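PDB 3FVV: histidinol-phosphatase from Bordetella pertussis, which probably catalyses the removal of phosphate from histidinol phosphate, giving histidinol, the direct precursor of histidine. Local coordinates for residues D12-P17 and I201-S206; L113-N118 and L134-P139. One frame throughout, in Å; residues are numbered along the deposited sequence.

From the N terminus, the chain leaves strand 5-9 and forms the loop 12-17, one half of interaction 1. Much later, strand 110-115 ends within 113-118; helix 119-128 carries the chain over to 134-139, and interaction 2 closes this short beta-alpha-beta loop. Only with 201-206, at the end of strand 199-203, does interaction 1 close its much longer loop, which contains all of interaction 2. In the sheet, strand 5-9 pairs with 110-115 and 180-185, so interaction 2 lies on one side of this central strand, while interaction 1 ties the loop after it to a strand end on the other. Asp12 probably hydrogen-bonds Thr117, Leu15 packs on Leu113, and both contacts touch one sulfate.

Interaction 1: residues D12-P17 and I201-S206; sequences DHTLLP and IAANPS. With SO4 (sulfate ion), chain C.
The side-chain amide of Asn204 spans the gap to the backbone of His13, giving this small contact its polar link. Starting at CB, Asn204 already lies 3.5 Å from His13 O. Its CG, anti to the carbonyl carbon (chi1 -46°), is the atom from which the amide extends across to the loop 12-17. At the tip, ND2 donates to His13 O over 3.0 Å, with an N-H...O angle of 148°; the donor stands somewhat out of the plane of the carbonyl group. Thr14 O is also near, 3.2 Å from the same ND2. The other branch, OD1, accepts from the backbone N of Phe224, so the amide bridges the loop 12-17 and the last modelled residue. Asparagine suits this place twice: its amide offers a donor and an acceptor, and its backbone adopts the left-handed helical conformation that asparagine tolerates well.

Beside this bond the packing is apolar. Thr14 CG2 meets Ala203 CB at 4.0 Å, and the short alanine side chain at the end of the strand lets the loop come close. The hydroxyl of Thr14 serves another purpose, since OG1 is hydrogen-bonded to Asp10 OD2; the methyl thus faces the strand, the hydroxyl Asp10 of its own loop.

At the far side of the loop, Asp12 N donates to sulfate O1 at 3.0 Å, almost straight at 174°, while Asp12 OD1 is held by Ser20 OG. Leu11 N and Lys160 NZ bind the same sulfate, which probably came from the crystallisation liquor and is consistent with a phosphate position. Asp10, Asp12 and Thr14 together spell the DxDxT signature, the first motif of HAD-superfamily phosphatases, here joined through Asn204 and Ala203 to the C-terminal end of strand 199-203.

Interaction 2: residues L113-N118 and L134-P139; sequences LVTATN and LIATDP. With SO4 (sulfate ion), chain C.
Leu113, Val114 and Thr115 pair in parallel register with Leu134, Ile135 and Ala136, the strand axes 4.7 Å apart and only 5° from parallel. Ile135 N donates to Leu113 O at 2.7 Å, and Ile135 O accepts from Thr115 N at 3.0 Å. Past these the hydrogen bonding weakens, Thr137 N reaching Thr115 O only weakly, though the backbones stay close.

On one face Val114 and Ile135 lie side by side, CG2 against CD1 at 4.1 Å, branched residues well suited to a strand under helix 158-170. On the other, Leu113 and Leu134 lie side by side and Leu134 CD1 touches both Leu113 CD2 and Thr115 CG2, beneath helix 119-128, where the small Ala136 CB also leaves room for Thr115 CG2 at 3.8 Å.

Thr115 splits its two branches: with OG1 anti to the backbone N (chi1 175°), the hydroxyl accepts from Thr117 N in an ST turn and donates to sulfate O1 at 2.9 Å. Ala116 N grips sulfate O2 at 2.8 Å, nearly straight at 175°. An apolar strand pair thus gives way, at the C-terminal end of strand 110-115, to a hydroxyl and an N-H that hold the sulfate, consistent with the second HAD motif holding a substrate phosphate.

Interaction 1: residues D12-P17 and I201-S206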
loop_
_atom_site.group_PDB
_atom_site.type_symbol
_atom_site.label_atom_id
_atom_site.label_comp_id
_atom_site.label_asym_id
_atom_site.label_seq_id
_atom_site.Cartn_x
_atom_site.Cartn_y
_atom_site.Cartn_z
ATOM N N ASP A 12 -0.961 -2.521 -3.659
ATOM C CA ASP A 12 -0.761 -3.952 -3.900
ATOM C C ASP A 12 -1.902 -4.511 -4.696
ATOM O O ASP A 12 -3.028 -4.397 -4.287
ATOM C CB ASP A 12 -0.536 -4.700 -2.582
ATOM C CG ASP A 12 0.690 -4.173 -1.823
ATOM O OD1 ASP A 12 1.768 -4.005 -2.414
ATOM O OD2 ASP A 12 0.579 -3.853 -0.640
ATOM N N HIS A 13 -1.585 -5.054 -5.875
ATOM C CA HIS A 13 -2.565 -5.631 -6.814
ATOM C C HIS A 13 -3.375 -4.584 -7.531
ATOM O O HIS A 13 -4.210 -4.921 -8.339
ATOM C CB HIS A 13 -3.491 -6.611 -6.121
ATOM C CG HIS A 13 -2.757 -7.763 -5.525
ATOM N ND1 HIS A 13 -2.091 -8.682 -6.297
ATOM C CD2 HIS A 13 -2.528 -8.111 -4.239
ATOM C CE1 HIS A 13 -1.507 -9.572 -5.515
ATOM N NE2 HIS A 13 -1.760 -9.252 -4.260
ATOM N N THR A 14 -3.120 -3.312 -7.264
ATOM C CA THR A 14 -3.786 -2.210 -7.983
ATOM C C THR A 14 -2.777 -1.609 -8.940
ATOM O O THR A 14 -2.952 -1.678 -10.127
ATOM C CB THR A 14 -4.287 -1.129 -6.978
ATOM O OG1 THR A 14 -5.346 -1.700 -6.208
ATOM C CG2 THR A 14 -4.793 0.152 -7.695
ATOM N N LEU A 15 -1.700 -1.034 -8.414
ATOM C CA LEU A 15 -0.662 -0.476 -9.277
ATOM C C LEU A 15 0.428 -1.494 -9.575
ATOM O O LEU A 15 1.111 -1.344 -10.559
ATOM C CB LEU A 15 -0.101 0.827 -8.698
ATOM C CG LEU A 15 -0.995 2.088 -8.707
ATOM C CD1 LEU A 15 -0.185 3.272 -8.231
ATOM C CD2 LEU A 15 -1.594 2.354 -10.110
ATOM N N LEU A 16 0.567 -2.563 -8.756
ATOM C CA LEU A 16 1.572 -3.586 -8.985
ATOM C C LEU A 16 0.866 -4.949 -9.045
ATOM O O LEU A 16 -0.091 -5.180 -8.305
ATOM C CB LEU A 16 2.627 -3.604 -7.872
ATOM C CG LEU A 16 3.452 -2.352 -7.608
ATOM C CD1 LEU A 16 4.242 -2.588 -6.317
ATOM C CD2 LEU A 16 4.312 -2.098 -8.773
ATOM N N PRO A 17 1.324 -5.843 -9.936
ATOM C CA PRO A 17 0.690 -7.140 -10.076
ATOM C C PRO A 17 1.201 -8.089 -9.002
ATOM O O PRO A 17 1.345 -9.231 -9.248
ATOM C CB PRO A 17 1.135 -7.597 -11.473
ATOM C CG PRO A 17 2.443 -6.925 -11.694
ATOM C CD PRO A 17 2.359 -5.621 -10.964
ATOM N N ILE A 201 -13.010 3.515 -8.208
ATOM C CA ILE A 201 -12.646 2.695 -9.398
ATOM C C ILE A 201 -12.124 1.369 -8.859
ATOM O O ILE A 201 -11.189 1.343 -8.060
ATOM C CB ILE A 201 -11.481 3.317 -10.267
ATOM C CG1 ILE A 201 -11.706 4.821 -10.594
ATOM C CG2 ILE A 201 -11.284 2.554 -11.527
ATOM C CD1 ILE A 201 -12.936 5.098 -11.389
ATOM N N ALA A 202 -12.761 0.294 -9.252
ATOM C CA ALA A 202 -12.365 -1.032 -8.887
ATOM C C ALA A 202 -11.332 -1.434 -9.934
ATOM O O ALA A 202 -11.663 -1.574 -11.122
ATOM C CB ALA A 202 -13.556 -1.936 -8.932
ATOM N N ALA A 203 -10.092 -1.563 -9.497
ATOM C CA ALA A 203 -8.944 -1.853 -10.358
ATOM C C ALA A 203 -8.504 -3.281 -10.082
ATOM O O ALA A 203 -8.203 -3.634 -8.930
ATOM C CB ALA A 203 -7.801 -0.884 -10.082
ATOM N N ASN A 204 -8.466 -4.102 -11.128
ATOM C CA ASN A 204 -8.157 -5.504 -10.985
ATOM C C ASN A 204 -8.998 -6.133 -9.843
ATOM O O ASN A 204 -8.456 -6.845 -9.009
ATOM C CB ASN A 204 -6.645 -5.716 -10.726
ATOM C CG ASN A 204 -5.751 -4.886 -11.668
ATOM O OD1 ASN A 204 -5.890 -4.976 -12.883
ATOM N ND2 ASN A 204 -4.882 -4.032 -11.095
ATOM N N PRO A 205 -10.302 -5.866 -9.779
ATOM C CA PRO A 205 -11.009 -6.286 -8.605
ATOM C C PRO A 205 -11.037 -7.784 -8.334
ATOM O O PRO A 205 -10.998 -8.588 -9.262
ATOM C CB PRO A 205 -12.440 -5.813 -8.884
ATOM C CG PRO A 205 -12.477 -5.756 -10.427
ATOM C CD PRO A 205 -11.183 -5.154 -10.700
ATOM N N SER A 206 -11.112 -8.128 -7.049
ATOM C CA SER A 206 -11.376 -9.457 -6.588
ATOM C C SER A 206 -12.817 -9.738 -6.994
ATOM O O SER A 206 -13.581 -8.810 -7.308
ATOM C CB SER A 206 -11.241 -9.519 -5.024
ATOM O OG SER A 206 -12.289 -8.763 -4.406
HETATM S S SO4 C . -2.498 -2.307 -0.010
HETATM O O1 SO4 C . -1.785 -1.450 -1.031
HETATM O O2 SO4 C . -3.162 -1.506 1.090
HETATM O O3 SO4 C . -3.380 -3.165 -0.786
HETATM O O4 SO4 C . -1.548 -3.187 0.688
#

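Interaction 2: residues L113-N118 and L134-P139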
loop_
_atom_site.group_PDB
_atom_site.type_symbol
_atom_site.label_atom_id
_atom_site.label_comp_id
_atom_site.label_asym_id
_atom_site.label_seq_id
_atom_site.Cartn_x
_atom_site.Cartn_y
_atom_site.Cartn_z
ATOM N N LEU A 113 -0.429 7.826 -2.873
ATOM C CA LEU A 113 -0.478 6.393 -2.718
ATOM C C LEU A 113 -0.961 6.075 -1.293
ATOM O O LEU A 113 -0.395 6.591 -0.305
ATOM C CB LEU A 113 0.900 5.799 -3.028
ATOM C CG LEU A 113 1.097 4.306 -3.258
ATOM C CD1 LEU A 113 0.459 3.782 -4.529
ATOM C CD2 LEU A 113 2.625 3.969 -3.291
ATOM N N VAL A 114 -2.033 5.265 -1.211
ATOM C CA VAL A 114 -2.634 4.917 0.069
ATOM C C VAL A 114 -2.613 3.410 0.254
ATOM O O VAL A 114 -3.400 2.676 -0.401
ATOM C CB VAL A 114 -4.105 5.445 0.177
ATOM C CG1 VAL A 114 -4.553 5.380 1.656
ATOM C CG2 VAL A 114 -4.222 6.868 -0.378
ATOM N N THR A 115 -1.743 2.940 1.148
ATOM C CA THR A 115 -1.408 1.532 1.216
ATOM C C THR A 115 -1.134 1.039 2.640
ATOM O O THR A 115 -0.509 1.730 3.433
ATOM C CB THR A 115 -0.152 1.263 0.309
ATOM O OG1 THR A 115 0.264 -0.095 0.440
ATOM C CG2 THR A 115 0.994 2.180 0.695
ATOM N N ALA A 116 -1.580 -0.191 2.932
ATOM C CA ALA A 116 -1.325 -0.841 4.217
ATOM C C ALA A 116 0.112 -1.288 4.294
ATOM O O ALA A 116 0.607 -1.515 5.380
ATOM C CB ALA A 116 -2.224 -2.049 4.442
ATOM N N THR A 117 0.789 -1.455 3.162
ATOM C CA THR A 117 2.179 -1.921 3.233
ATOM C C THR A 117 3.030 -0.758 3.801
ATOM O O THR A 117 2.889 0.371 3.404
ATOM C CB THR A 117 2.653 -2.507 1.907
ATOM O OG1 THR A 117 1.911 -3.710 1.622
ATOM C CG2 THR A 117 4.173 -2.878 1.932
ATOM N N ASN A 118 3.885 -1.063 4.767
ATOM C CA ASN A 118 4.560 -0.024 5.549
ATOM C C ASN A 118 5.404 0.954 4.723
ATOM O O ASN A 118 5.977 0.577 3.656
ATOM C CB ASN A 118 5.343 -0.655 6.717
ATOM C CG ASN A 118 6.663 -1.280 6.308
ATOM O OD1 ASN A 118 7.635 -0.554 6.097
ATOM N ND2 ASN A 118 6.742 -2.622 6.315
ATOM N N LEU A 134 2.490 9.922 0.294
ATOM C CA LEU A 134 2.331 8.511 0.664
ATOM C C LEU A 134 1.562 8.443 1.964
ATOM O O LEU A 134 1.958 9.048 2.946
ATOM C CB LEU A 134 3.679 7.883 0.932
ATOM C CG LEU A 134 3.679 6.414 1.404
ATOM C CD1 LEU A 134 3.108 5.460 0.374
ATOM C CD2 LEU A 134 5.073 6.001 1.780
ATOM N N ILE A 135 0.501 7.671 1.976
ATOM C CA ILE A 135 -0.310 7.534 3.152
ATOM C C ILE A 135 -0.300 6.027 3.447
ATOM O O ILE A 135 -1.171 5.245 2.980
ATOM C CB ILE A 135 -1.728 8.123 2.920
ATOM C CG1 ILE A 135 -1.673 9.629 2.536
ATOM C CG2 ILE A 135 -2.594 7.951 4.164
ATOM C CD1 ILE A 135 -2.874 10.111 1.687
ATOM N N ALA A 136 0.730 5.625 4.188
ATOM C CA ALA A 136 1.029 4.210 4.462
ATOM C C ALA A 136 1.101 3.939 5.957
ATOM O O ALA A 136 1.306 4.839 6.735
ATOM C CB ALA A 136 2.386 3.787 3.813
ATOM N N THR A 137 0.928 2.678 6.362
ATOM C CA THR A 137 1.141 2.293 7.770
ATOM C C THR A 137 2.600 2.651 8.073
ATOM O O THR A 137 3.497 2.388 7.266
ATOM C CB THR A 137 0.849 0.839 7.946
ATOM O OG1 THR A 137 -0.536 0.675 7.645
ATOM C CG2 THR A 137 1.154 0.289 9.420
ATOM N N ASP A 138 2.818 3.317 9.190
ATOM C CA ASP A 138 4.134 3.812 9.517
ATOM C C ASP A 138 4.753 2.979 10.607
ATOM O O ASP A 138 4.179 2.803 11.695
ATOM C CB ASP A 138 4.115 5.279 9.964
ATOM C CG ASP A 138 3.734 6.231 8.806
ATOM O OD1 ASP A 138 4.243 6.053 7.657
ATOM O OD2 ASP A 138 2.917 7.140 9.072
ATOM N N PRO A 139 5.977 2.530 10.352
ATOM C CA PRO A 139 6.690 1.810 11.383
ATOM C C PRO A 139 7.290 2.772 12.386
ATOM O O PRO A 139 7.904 3.759 11.992
ATOM C CB PRO A 139 7.802 1.062 10.602
ATOM C CG PRO A 139 7.910 1.637 9.340
ATOM C CD PRO A 139 6.758 2.680 9.112
HETATM S S SO4 C . -2.498 -2.307 -0.010
HETATM O O1 SO4 C . -1.785 -1.450 -1.031
HETATM O O2 SO4 C . -3.162 -1.506 1.090
HETATM O O3 SO4 C . -3.380 -3.165 -0.786
HETATM O O4 SO4 C . -1.548 -3.187 0.688
#